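Local coordinates for aerobic respiration control sensor protein ArcB (Escherichia coli, PDB 1A0B) that passes phosphoryl groups to the response regulator ArcA in a four-step phosphorelay, this chain being the HPt domain of the membrane-bound sensor kinase, at residues R76-L81 with E102-E107. Sequence-based numbering, arbitrary orientation.
With ZN (zinc ion), chain B.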
loop_
_atom_site.group_PDB
_atom_site.type_symbol
_atom_site.label_atom_id
_atom_site.label_comp_id
_atom_site.label_asym_id
_atom_site.label_seq_id
_atom_site.Cartn_x
_atom_site.Cartn_y
_atom_site.Cartn_z
ATOM N N ARG A 76 4.468 -4.174 2.856
ATOM C CA ARG A 76 5.182 -4.733 1.685
ATOM C C ARG A 76 4.323 -5.152 0.481
ATOM O O ARG A 76 4.676 -4.913 -0.690
ATOM C CB ARG A 76 6.021 -5.932 2.140
ATOM C CG ARG A 76 6.910 -6.570 1.090
ATOM C CD ARG A 76 7.177 -8.061 1.406
ATOM N NE ARG A 76 7.789 -8.311 2.720
ATOM C CZ ARG A 76 9.084 -8.580 2.928
ATOM N NH1 ARG A 76 9.945 -8.641 1.916
ATOM N NH2 ARG A 76 9.527 -8.785 4.165
ATOM N N HIS A 77 3.197 -5.784 0.768
ATOM C CA HIS A 77 2.336 -6.240 -0.295
ATOM C C HIS A 77 1.650 -5.104 -1.053
ATOM O O HIS A 77 1.548 -5.148 -2.290
ATOM C CB HIS A 77 1.318 -7.187 0.277
ATOM C CG HIS A 77 0.438 -7.788 -0.754
ATOM N ND1 HIS A 77 0.937 -8.354 -1.904
ATOM C CD2 HIS A 77 -0.902 -7.945 -0.800
ATOM C CE1 HIS A 77 -0.055 -8.847 -2.610
ATOM N NE2 HIS A 77 -1.185 -8.624 -1.958
ATOM N N LEU A 78 1.192 -4.081 -0.331
ATOM C CA LEU A 78 0.522 -2.946 -0.971
ATOM C C LEU A 78 1.525 -2.100 -1.727
ATOM O O LEU A 78 1.204 -1.489 -2.752
ATOM C CB LEU A 78 -0.259 -2.095 0.032
ATOM C CG LEU A 78 -1.432 -2.772 0.741
ATOM C CD1 LEU A 78 -2.078 -1.763 1.652
ATOM C CD2 LEU A 78 -2.449 -3.344 -0.246
ATOM N N GLN A 79 2.751 -2.089 -1.236
ATOM C CA GLN A 79 3.814 -1.364 -1.885
ATOM C C GLN A 79 4.109 -2.047 -3.230
ATOM O O GLN A 79 4.363 -1.394 -4.245
ATOM C CB GLN A 79 5.052 -1.407 -1.006
ATOM C CG GLN A 79 6.248 -0.723 -1.623
ATOM C CD GLN A 79 7.437 -0.705 -0.694
ATOM O OE1 GLN A 79 7.866 -1.739 -0.207
ATOM N NE2 GLN A 79 7.966 0.478 -0.427
ATOM N N GLN A 80 4.075 -3.369 -3.217
ATOM C CA GLN A 80 4.335 -4.192 -4.392
ATOM C C GLN A 80 3.259 -4.000 -5.486
ATOM O O GLN A 80 3.550 -3.999 -6.695
ATOM C CB GLN A 80 4.439 -5.641 -3.919
ATOM C CG GLN A 80 4.464 -6.702 -4.984
ATOM C CD GLN A 80 4.268 -8.085 -4.385
ATOM O OE1 GLN A 80 3.424 -8.288 -3.493
ATOM N NE2 GLN A 80 5.070 -9.038 -4.841
ATOM N N LEU A 81 2.025 -3.783 -5.052
ATOM C CA LEU A 81 0.908 -3.563 -5.965
ATOM C C LEU A 81 1.051 -2.185 -6.600
ATOM O O LEU A 81 0.839 -2.021 -7.793
ATOM C CB LEU A 81 -0.396 -3.644 -5.184
ATOM C CG LEU A 81 -1.506 -4.598 -5.593
ATOM C CD1 LEU A 81 -0.980 -5.900 -6.136
ATOM C CD2 LEU A 81 -2.375 -4.815 -4.375
ATOM N N GLU A 102 -8.400 -3.130 -8.355
ATOM C CA GLU A 102 -9.528 -3.722 -7.640
ATOM C C GLU A 102 -9.006 -4.529 -6.449
ATOM O O GLU A 102 -9.498 -4.422 -5.324
ATOM C CB GLU A 102 -10.356 -4.593 -8.585
ATOM C CG GLU A 102 -11.577 -5.235 -7.945
ATOM C CD GLU A 102 -12.549 -4.236 -7.341
ATOM O OE1 GLU A 102 -12.667 -3.091 -7.859
ATOM O OE2 GLU A 102 -13.197 -4.610 -6.339
ATOM N N GLU A 103 -7.978 -5.314 -6.698
ATOM C CA GLU A 103 -7.352 -6.084 -5.652
ATOM C C GLU A 103 -6.954 -5.154 -4.495
ATOM O O GLU A 103 -7.165 -5.485 -3.332
ATOM C CB GLU A 103 -6.117 -6.741 -6.233
ATOM C CG GLU A 103 -5.533 -7.826 -5.407
ATOM C CD GLU A 103 -4.233 -8.345 -5.994
ATOM O OE1 GLU A 103 -4.059 -8.318 -7.230
ATOM O OE2 GLU A 103 -3.363 -8.760 -5.201
ATOM N N MET A 104 -6.373 -3.998 -4.809
ATOM C CA MET A 104 -5.946 -3.032 -3.783
ATOM C C MET A 104 -7.144 -2.539 -2.993
ATOM O O MET A 104 -7.100 -2.387 -1.770
ATOM C CB MET A 104 -5.266 -1.831 -4.450
ATOM C CG MET A 104 -4.911 -0.670 -3.521
ATOM S SD MET A 104 -3.204 -0.760 -3.003
ATOM C CE MET A 104 -2.422 -0.137 -4.471
ATOM N N LYS A 105 -8.211 -2.275 -3.732
ATOM C CA LYS A 105 -9.478 -1.790 -3.205
ATOM C C LYS A 105 -10.060 -2.728 -2.163
ATOM O O LYS A 105 -10.552 -2.293 -1.120
ATOM C CB LYS A 105 -10.480 -1.662 -4.361
ATOM C CG LYS A 105 -11.873 -1.210 -3.968
ATOM C CD LYS A 105 -12.755 -1.231 -5.183
ATOM C CE LYS A 105 -14.110 -0.621 -4.890
ATOM N NZ LYS A 105 -14.015 0.805 -4.468
ATOM N N GLU A 106 -10.051 -4.013 -2.484
ATOM C CA GLU A 106 -10.609 -5.024 -1.607
ATOM C C GLU A 106 -9.731 -5.425 -0.442
ATOM O O GLU A 106 -10.242 -5.844 0.590
ATOM C CB GLU A 106 -10.937 -6.286 -2.411
ATOM C CG GLU A 106 -11.933 -6.060 -3.525
ATOM C CD GLU A 106 -12.198 -7.296 -4.369
ATOM O OE1 GLU A 106 -11.798 -8.424 -4.011
ATOM O OE2 GLU A 106 -12.838 -7.131 -5.416
ATOM N N GLU A 107 -8.424 -5.258 -0.560
ATOM C CA GLU A 107 -7.574 -5.731 0.511
ATOM C C GLU A 107 -6.835 -4.771 1.427
ATOM O O GLU A 107 -6.347 -5.193 2.481
ATOM C CB GLU A 107 -6.567 -6.696 -0.071
ATOM C CG GLU A 107 -5.484 -5.998 -0.813
ATOM C CD GLU A 107 -4.398 -6.938 -1.275
ATOM O OE1 GLU A 107 -4.311 -8.073 -0.747
ATOM O OE2 GLU A 107 -3.625 -6.530 -2.168
HETATM ZN ZN ZN B . -3.101 -8.435 -2.781
#
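The His77 ring meets the Glu107 carboxylate almost at right angles, the two planes 86° apart, with a zinc ion between them. In the plane of the ring, Glu107 OE1 lies at one edge and Gln80 OE1 at another; Glu107 OE2 and Glu103 OE2 approach obliquely. This is a zinc site bridging roughly antiparallel segments 76-81 and 102-107, on helices 76-85 and 93-122 in the helical bundle of the HPt domain, the phosphotransfer module that carries the probable phosphohistidine His64. His77 NE2 binds zinc at 2.1 Å, while ND1 donates to Gln80 OE1 at 3.0 Å, so the ring is held from both nitrogens and its rotation is fixed. Glu107 chelates the zinc through OE1 (2.4 Å) and OE2 (2.1 Å). Its CG sits between the backbone N and carbonyl carbon (chi1 76°), with the rest of the chain extended toward the metal. One turn earlier, Glu103 OE2 binds the zinc at 2.5 Å. Leu81 brings its methyls up to the carboxylates, CD1 near Glu103 OE2 and CD2 near Glu107 OE2. Cutting Leu81 back to alanine would probably open a gap beside both zinc-bound carboxylates and over Met104 CA. Deeper in, Met104 bends so that SD reaches Leu78 CD2 at 3.9 Å, and Phe36 and Met40 of helix 26-52 cover this apolar layer. There the Met104 methyl, CE, rests 4.1 Å from Leu81 CB.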